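Local atomic coordinates of 5' nucleotidase family protein (Staphylococcus aureus subsp. aureus, PDB entry 4Q7F), a protein that belongs to the 5'-nucleotidase family, pairing a calcineurin-like phosphoesterase domain that holds two metal ions with a C-terminal domain. Residues Asp356-Cys361 against Gln468-Cys473; Lys391-Ser396 against Ala491-Asp496. All coordinates share one frame; numbering follows the deposited sequence.

Contact 1 of 2, residues Asp356-Cys361 against Gln468-Cys473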
ATOM      1  N   ASP A 356       9.772 -23.972 -11.602  0.60 31.11           N
ATOM      2  CA  ASP A 356       9.461 -25.254 -12.242  0.60 32.35           C
ATOM      3  C   ASP A 356       7.999 -25.660 -12.052  0.60 31.07           C
ATOM      4  O   ASP A 356       7.662 -26.831 -12.167  0.60 31.57           O
ATOM      5  CB  ASP A 356      10.413 -26.369 -11.771  0.60 35.10           C
ATOM      6  CG  ASP A 356      11.863 -26.115 -12.178  0.60 36.93           C
ATOM      7  OD1 ASP A 356      12.122 -25.240 -13.043  0.60 38.06           O
ATOM      8  OD2 ASP A 356      12.747 -26.800 -11.634  0.60 38.30           O
ATOM      9  N   ALA A 357       7.132 -24.688 -11.779  1.00 29.25           N
ATOM     10  CA  ALA A 357       5.694 -24.966 -11.605  1.00 28.64           C
ATOM     11  C   ALA A 357       5.011 -25.160 -12.938  1.00 28.83           C
ATOM     12  O   ALA A 357       5.560 -24.802 -13.979  1.00 28.24           O
ATOM     13  CB  ALA A 357       5.011 -23.834 -10.868  1.00 27.09           C
ATOM     14  N   ASP A 358       3.797 -25.701 -12.908  1.00 28.44           N
ATOM     15  CA  ASP A 358       3.038 -25.861 -14.144  1.00 28.97           C
ATOM     16  C   ASP A 358       2.530 -24.511 -14.626  1.00 27.91           C
ATOM     17  O   ASP A 358       2.425 -24.273 -15.831  1.00 27.79           O
ATOM     18  CB  ASP A 358       1.797 -26.739 -13.936  1.00 30.36           C
ATOM     19  CG  ASP A 358       2.123 -28.117 -13.377  1.00 31.37           C
ATOM     20  OD1 ASP A 358       3.124 -28.744 -13.805  1.00 33.62           O
ATOM     21  OD2 ASP A 358       1.352 -28.575 -12.504  1.00 31.08           O
ATOM     22  N   VAL A 359       2.201 -23.635 -13.667  1.00 24.73           N
ATOM     23  CA  VAL A 359       1.604 -22.362 -13.954  1.00 23.55           C
ATOM     24  C   VAL A 359       2.246 -21.290 -13.064  1.00 23.00           C
ATOM     25  O   VAL A 359       2.761 -21.589 -11.977  1.00 21.69           O
ATOM     26  CB  VAL A 359       0.084 -22.425 -13.687  1.00 22.75           C
ATOM     27  CG1 VAL A 359      -0.591 -21.082 -13.917  1.00 22.83           C
ATOM     28  CG2 VAL A 359      -0.556 -23.511 -14.563  1.00 24.02           C
ATOM     29  N   ALA A 360       2.281 -20.078 -13.583  1.00 22.26           N
ATOM     30  CA  ALA A 360       2.771 -18.921 -12.828  1.00 23.04           C
ATOM     31  C   ALA A 360       1.836 -17.752 -13.095  1.00 22.67           C
ATOM     32  O   ALA A 360       1.012 -17.805 -14.017  1.00 23.10           O
ATOM     33  CB  ALA A 360       4.189 -18.578 -13.214  1.00 23.32           C
ATOM     34  N   CYS A 361       1.928 -16.714 -12.272  1.00 23.00           N
ATOM     35  CA  CYS A 361       1.140 -15.529 -12.490  1.00 23.18           C
ATOM     36  C   CYS A 361       1.784 -14.343 -11.806  1.00 22.83           C
ATOM     37  O   CYS A 361       2.585 -14.516 -10.886  1.00 20.72           O
ATOM     38  CB  CYS A 361      -0.278 -15.690 -11.990  1.00 23.91           C
ATOM     39  SG  CYS A 361      -0.431 -15.788 -10.192  1.00 26.77           S
ATOM     40  N   GLN A 468      -7.381 -33.000 -11.176  1.00 45.81           N
ATOM     41  CA  GLN A 468      -5.938 -33.263 -11.098  1.00 46.43           C
ATOM     42  C   GLN A 468      -5.258 -32.195 -10.263  1.00 41.61           C
ATOM     43  O   GLN A 468      -5.770 -31.095 -10.172  1.00 43.01           O
ATOM     44  CB  GLN A 468      -5.305 -33.280 -12.489  1.00 49.72           C
ATOM     45  CG  GLN A 468      -3.787 -33.443 -12.482  1.00 52.19           C
ATOM     46  CD  GLN A 468      -3.204 -33.663 -13.868  1.00 57.53           C
ATOM     47  OE1 GLN A 468      -3.829 -34.289 -14.727  1.00 61.20           O
ATOM     48  NE2 GLN A 468      -1.988 -33.166 -14.085  1.00 60.28           N
ATOM     49  N   THR A 469      -4.106 -32.517  -9.671  1.00 38.98           N
ATOM     50  CA  THR A 469      -3.344 -31.545  -8.878  1.00 35.85           C
ATOM     51  C   THR A 469      -2.276 -30.864  -9.768  1.00 34.10           C
ATOM     52  O   THR A 469      -1.531 -31.549 -10.464  1.00 37.06           O
ATOM     53  CB  THR A 469      -2.637 -32.230  -7.691  1.00 35.39           C
ATOM     54  OG1 THR A 469      -3.594 -32.889  -6.857  1.00 35.49           O
ATOM     55  CG2 THR A 469      -1.891 -31.220  -6.857  1.00 33.09           C
ATOM     56  N   TYR A 470      -2.208 -29.534  -9.739  1.00 30.65           N
ATOM     57  CA  TYR A 470      -1.234 -28.763 -10.534  1.00 28.83           C
ATOM     58  C   TYR A 470      -0.482 -27.882  -9.591  1.00 26.78           C
ATOM     59  O   TYR A 470      -0.885 -27.748  -8.446  1.00 26.49           O
ATOM     60  CB  TYR A 470      -1.936 -27.882 -11.573  1.00 28.37           C
ATOM     61  CG  TYR A 470      -2.797 -28.634 -12.557  1.00 29.69           C
ATOM     62  CD1 TYR A 470      -2.266 -29.140 -13.736  1.00 30.74           C
ATOM     63  CD2 TYR A 470      -4.144 -28.841 -12.308  1.00 30.56           C
ATOM     64  CE1 TYR A 470      -3.063 -29.841 -14.644  1.00 32.51           C
ATOM     65  CE2 TYR A 470      -4.943 -29.557 -13.203  1.00 31.75           C
ATOM     66  CZ  TYR A 470      -4.398 -30.033 -14.373  1.00 32.82           C
ATOM     67  OH  TYR A 470      -5.187 -30.728 -15.274  1.00 35.34           O
ATOM     68  N   THR A 471       0.612 -27.302 -10.063  1.00 26.04           N
ATOM     69  CA  THR A 471       1.396 -26.370  -9.260  1.00 25.04           C
ATOM     70  C   THR A 471       1.412 -24.981  -9.881  1.00 24.48           C
ATOM     71  O   THR A 471       1.507 -24.826 -11.103  1.00 24.02           O
ATOM     72  CB  THR A 471       2.855 -26.824  -9.036  1.00 25.72           C
ATOM     73  OG1 THR A 471       3.490 -27.109 -10.287  1.00 26.53           O
ATOM     74  CG2 THR A 471       2.877 -28.045  -8.174  1.00 27.01           C
ATOM     75  N   ILE A 472       1.361 -23.965  -9.013  1.00 23.14           N
ATOM     76  CA  ILE A 472       1.350 -22.604  -9.466  1.00 22.84           C
ATOM     77  C   ILE A 472       2.295 -21.754  -8.632  1.00 21.57           C
ATOM     78  O   ILE A 472       2.349 -21.869  -7.413  1.00 21.16           O
ATOM     79  CB  ILE A 472      -0.094 -22.022  -9.495  1.00 22.87           C
ATOM     80  CG1 ILE A 472      -0.113 -20.623 -10.095  1.00 23.24           C
ATOM     81  CG2 ILE A 472      -0.723 -22.014  -8.104  1.00 23.04           C
ATOM     82  CD1 ILE A 472      -1.515 -20.095 -10.356  1.00 23.34           C
ATOM     83  N   CYS A 473       3.091 -20.967  -9.327  1.00 21.63           N
ATOM     84  CA  CYS A 473       3.991 -20.002  -8.674  1.00 22.22           C
ATOM     85  C   CYS A 473       3.234 -18.692  -8.513  1.00 21.21           C
ATOM     86  O   CYS A 473       2.788 -18.079  -9.514  1.00 20.82           O
ATOM     87  CB  CYS A 473       5.230 -19.769  -9.531  1.00 22.91           C
ATOM     88  SG  CYS A 473       6.450 -18.725  -8.738  1.00 24.15           S
TER
HETATM   89  O   HOH W   1       5.903 -28.174  -9.882  0.50 17.71           O
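Asp-358 and Thr-471 exchange two hydrogen bonds just before strand 359-363 begins to pair in parallel with strand 469-475, each side chain serving the other residue's backbone. Thr-471 N donates to Asp-358 OD2 at 2.9 Å, arriving from above the carboxylate plane, 41° out of it. In return Asp-358 N donates to Thr-471 OG1 at 3.0 Å. Thr-471 carries that hydroxyl between its own backbone N and carbonyl carbon (chi1 54°), which turns it to the Asp-358 amide, and a water joins the same OG1 to Asp-356 O.

Backbone bonds continue the ladder: Val-359 N to Thr-471 O, Cys-361 N to Cys-473 O, and Cys-473 N to Val-359 O at 2.7 Å. A CA-H...O contact from Ile-472 adds a second approach to the Val-359 carbonyl. In the mixed sheet of the 5'-nucleotidase C-terminal domain, 435-438 flanks 359-363 and 390-396 flanks 469-475.

Apolar contacts line both faces. On one, Val-359 CG1 meets Ile-472 CD1 at 3.8 Å, the two side chains crossing obliquely; Tyr-437 also packs on Ile-472. On the other, Ala-360 CB lies 4.0 Å from Cys-473 CB, packed against helix 342-355.

The chemistry thus changes along the pair, from a reciprocal side-chain-to-backbone exchange beside a water to regular parallel bonding between buried apolar faces.

Contact 2 of 2, residues Lys391-Ser396 against Ala491-Asp496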
ATOM      1  N   LYS A 391       5.929 -18.396  -3.885  1.00 22.32           N
ATOM      2  CA  LYS A 391       5.593 -19.685  -3.390  1.00 21.87           C
ATOM      3  C   LYS A 391       4.953 -20.518  -4.480  1.00 21.17           C
ATOM      4  O   LYS A 391       4.131 -20.008  -5.270  1.00 20.68           O
ATOM      5  CB  LYS A 391       4.675 -19.583  -2.175  1.00 22.68           C
ATOM      6  CG  LYS A 391       5.411 -19.225  -0.882  1.00 24.36           C
ATOM      7  CD  LYS A 391       4.476 -19.243   0.308  1.00 25.30           C
ATOM      8  CE  LYS A 391       5.244 -19.211   1.618  1.00 26.92           C
ATOM      9  NZ  LYS A 391       6.129 -18.005   1.721  1.00 28.00           N
ATOM     10  N   VAL A 392       5.370 -21.775  -4.559  1.00 20.99           N
ATOM     11  CA  VAL A 392       4.733 -22.719  -5.489  1.00 20.93           C
ATOM     12  C   VAL A 392       3.713 -23.461  -4.661  1.00 20.81           C
ATOM     13  O   VAL A 392       4.034 -24.003  -3.622  1.00 20.77           O
ATOM     14  CB  VAL A 392       5.704 -23.679  -6.164  1.00 21.91           C
ATOM     15  CG1 VAL A 392       4.933 -24.591  -7.119  1.00 22.47           C
ATOM     16  CG2 VAL A 392       6.736 -22.899  -6.937  1.00 22.13           C
ATOM     17  N   LEU A 393       2.470 -23.421  -5.115  1.00 20.46           N
ATOM     18  CA  LEU A 393       1.363 -24.031  -4.412  1.00 20.69           C
ATOM     19  C   LEU A 393       0.737 -25.134  -5.215  1.00 20.81           C
ATOM     20  O   LEU A 393       0.652 -25.029  -6.410  1.00 20.48           O
ATOM     21  CB  LEU A 393       0.280 -22.969  -4.182  1.00 20.03           C
ATOM     22  CG  LEU A 393       0.748 -21.753  -3.385  1.00 19.68           C
ATOM     23  CD1 LEU A 393      -0.453 -20.825  -3.163  1.00 19.51           C
ATOM     24  CD2 LEU A 393       1.365 -22.191  -2.083  1.00 20.48           C
ATOM     25  N   ALA A 394       0.265 -26.163  -4.521  1.00 21.59           N
ATOM     26  CA  ALA A 394      -0.414 -27.288  -5.135  1.00 22.75           C
ATOM     27  C   ALA A 394      -1.896 -27.000  -5.054  1.00 22.87           C
ATOM     28  O   ALA A 394      -2.449 -26.832  -3.945  1.00 23.09           O
ATOM     29  CB  ALA A 394      -0.071 -28.562  -4.391  1.00 23.42           C
ATOM     30  N   VAL A 395      -2.520 -26.921  -6.226  1.00 23.26           N
ATOM     31  CA  VAL A 395      -3.940 -26.609  -6.343  1.00 23.82           C
ATOM     32  C   VAL A 395      -4.630 -27.532  -7.356  1.00 24.46           C
ATOM     33  O   VAL A 395      -4.025 -27.970  -8.339  1.00 25.24           O
ATOM     34  CB  VAL A 395      -4.162 -25.131  -6.771  1.00 23.78           C
ATOM     35  CG1 VAL A 395      -3.612 -24.146  -5.717  1.00 24.50           C
ATOM     36  CG2 VAL A 395      -3.504 -24.831  -8.118  1.00 23.15           C
ATOM     37  N   SER A 396      -5.896 -27.825  -7.120  1.00 24.72           N
ATOM     38  CA  SER A 396      -6.651 -28.616  -8.087  1.00 25.74           C
ATOM     39  C   SER A 396      -6.896 -27.743  -9.313  1.00 25.66           C
ATOM     40  O   SER A 396      -6.756 -26.519  -9.247  1.00 25.09           O
ATOM     41  CB  SER A 396      -7.983 -29.034  -7.502  1.00 26.09           C
ATOM     42  OG  SER A 396      -8.769 -27.915  -7.214  1.00 25.62           O
ATOM     43  N   ALA A 491      -2.967 -23.700   0.800  1.00 29.34           N
ATOM     44  CA  ALA A 491      -2.712 -24.690  -0.255  1.00 28.42           C
ATOM     45  C   ALA A 491      -1.322 -25.250   0.093  1.00 27.93           C
ATOM     46  O   ALA A 491      -0.460 -24.505   0.572  1.00 26.86           O
ATOM     47  CB  ALA A 491      -2.709 -24.058  -1.642  1.00 27.76           C
ATOM     48  N   PRO A 492      -1.103 -26.557  -0.104  1.00 27.92           N
ATOM     49  CA  PRO A 492       0.221 -27.097   0.279  1.00 28.24           C
ATOM     50  C   PRO A 492       1.341 -26.345  -0.409  1.00 27.39           C
ATOM     51  O   PRO A 492       1.200 -25.993  -1.576  1.00 26.50           O
ATOM     52  CB  PRO A 492       0.128 -28.559  -0.171  1.00 28.86           C
ATOM     53  CG  PRO A 492      -1.327 -28.873  -0.012  1.00 29.58           C
ATOM     54  CD  PRO A 492      -2.045 -27.635  -0.468  1.00 28.60           C
ATOM     55  N   VAL A 493       2.415 -26.032   0.325  1.00 27.77           N
ATOM     56  CA  VAL A 493       3.531 -25.278  -0.247  1.00 26.74           C
ATOM     57  C   VAL A 493       4.600 -26.228  -0.781  1.00 27.84           C
ATOM     58  O   VAL A 493       5.317 -26.906  -0.032  1.00 27.24           O
ATOM     59  CB  VAL A 493       4.154 -24.273   0.760  1.00 26.87           C
ATOM     60  CG1 VAL A 493       5.223 -23.435   0.071  1.00 25.81           C
ATOM     61  CG2 VAL A 493       3.083 -23.372   1.337  1.00 26.16           C
ATOM     62  N   VAL A 494       4.688 -26.265  -2.097  1.00 27.97           N
ATOM     63  CA  VAL A 494       5.599 -27.149  -2.801  1.00 29.25           C
ATOM     64  C   VAL A 494       7.007 -26.602  -2.817  1.00 30.87           C
ATOM     65  O   VAL A 494       7.976 -27.361  -2.850  1.00 31.32           O
ATOM     66  CB  VAL A 494       5.136 -27.299  -4.240  1.00 28.54           C
ATOM     67  CG1 VAL A 494       6.122 -28.125  -5.061  1.00 28.92           C
ATOM     68  CG2 VAL A 494       3.735 -27.872  -4.262  1.00 29.78           C
ATOM     69  N   LYS A 495       7.109 -25.282  -2.846  1.00 32.24           N
ATOM     70  CA  LYS A 495       8.399 -24.595  -2.873  1.00 33.73           C
ATOM     71  C   LYS A 495       8.237 -23.170  -2.322  1.00 32.31           C
ATOM     72  O   LYS A 495       7.284 -22.442  -2.651  1.00 30.85           O
ATOM     73  CB  LYS A 495       8.949 -24.607  -4.308  1.00 36.05           C
ATOM     74  CG  LYS A 495      10.406 -24.199  -4.497  1.00 38.34           C
ATOM     75  CD  LYS A 495      10.817 -24.495  -5.942  1.00 40.86           C
ATOM     76  CE  LYS A 495      12.150 -23.873  -6.336  1.00 44.14           C
ATOM     77  NZ  LYS A 495      13.309 -24.341  -5.515  1.00 47.14           N
ATOM     78  N   ASP A 496       9.183 -22.790  -1.475  1.00 31.31           N
ATOM     79  CA  ASP A 496       9.220 -21.492  -0.845  1.00 29.98           C
ATOM     80  C   ASP A 496      10.431 -20.797  -1.461  1.00 29.00           C
ATOM     81  O   ASP A 496      11.580 -21.123  -1.131  1.00 28.05           O
ATOM     82  CB  ASP A 496       9.368 -21.688   0.672  1.00 32.76           C
ATOM     83  CG  ASP A 496       9.439 -20.378   1.444  1.00 33.41           C
ATOM     84  OD1 ASP A 496       9.526 -19.306   0.831  1.00 34.63           O
ATOM     85  OD2 ASP A 496       9.431 -20.419   2.688  1.00 35.96           O
TER
HETATM   86  O   HOH W   2       7.965 -17.261  -0.302  1.00 26.44           O
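Lys-391 sets CG anti to its carbonyl carbon (chi1 -78°), and Asp-496 sets its own CG anti to the backbone N (chi1 179°). The two side chains lie side by side and point the same way. Lys-391 NZ comes within 3.7 Å of Asp-496 OD1, a long salt bridge. A water closes the gap, accepting from Lys-391 NZ and donating to Asp-496 OD1, each at 2.8 Å. OD1 also receives a hydrogen bond from the NE2 of Gln-498, just past the end of its strand.

The backbones form an antiparallel pair interrupted by a classic beta bulge. Val-494 and Lys-495 both face Val-392. Val-494 N donates to Val-392 O at 2.8 Å, and Lys-495 N makes a weak bond to the same Val-392 O at 3.4 Å. Val-392 N returns a bond to Lys-495 O. Beyond the one-residue shift, Ala-394 N donates to Pro-492 O.

Val-494 points to strand 390-396, where Val-494 CG2 touches Ala-394 CB at 3.9 Å, while Val-494 CB meets CG1 of Val-392. CG2 of Val-392 instead rests against Lys-495 CB, at 3.8 Å. On the Leu-393 face, Leu-393 CD2 packs on Val-493 CG2, and Leu-393 CB on Ala-491 CB.

Within the mixed sheet, strand 493-497 is outermost and 390-396 lies between it and 469-475. Leu-393 reaches Val-474 and the loop residue Tyr-488, and Ser-396 caps helix 397-408 through a hydrogen bond from Lys-399 N to its OG.

How the contacts relate
Both contacts belong to one mixed sheet of the C-terminal half, with centres about 8 Å apart, and strands 469-475 and 390-396 are the neighbours that join them. Probable hydrogen bonds from Leu-393 N to Ile-472 O and from Tyr-470 N to Val-395 O link the two, and Val-392 CG1 packs on Thr-471 CB. Contact 1 is the buried, parallel pairing; contact 2 is antiparallel and partly buried, with most of its 491-496 side exposed. Their polar chemistry differs too: in contact 1 Asp-358 serves a backbone amide, whereas in contact 2 Asp-496 meets a lysine directly, at long range, and through water at the sheet's margin.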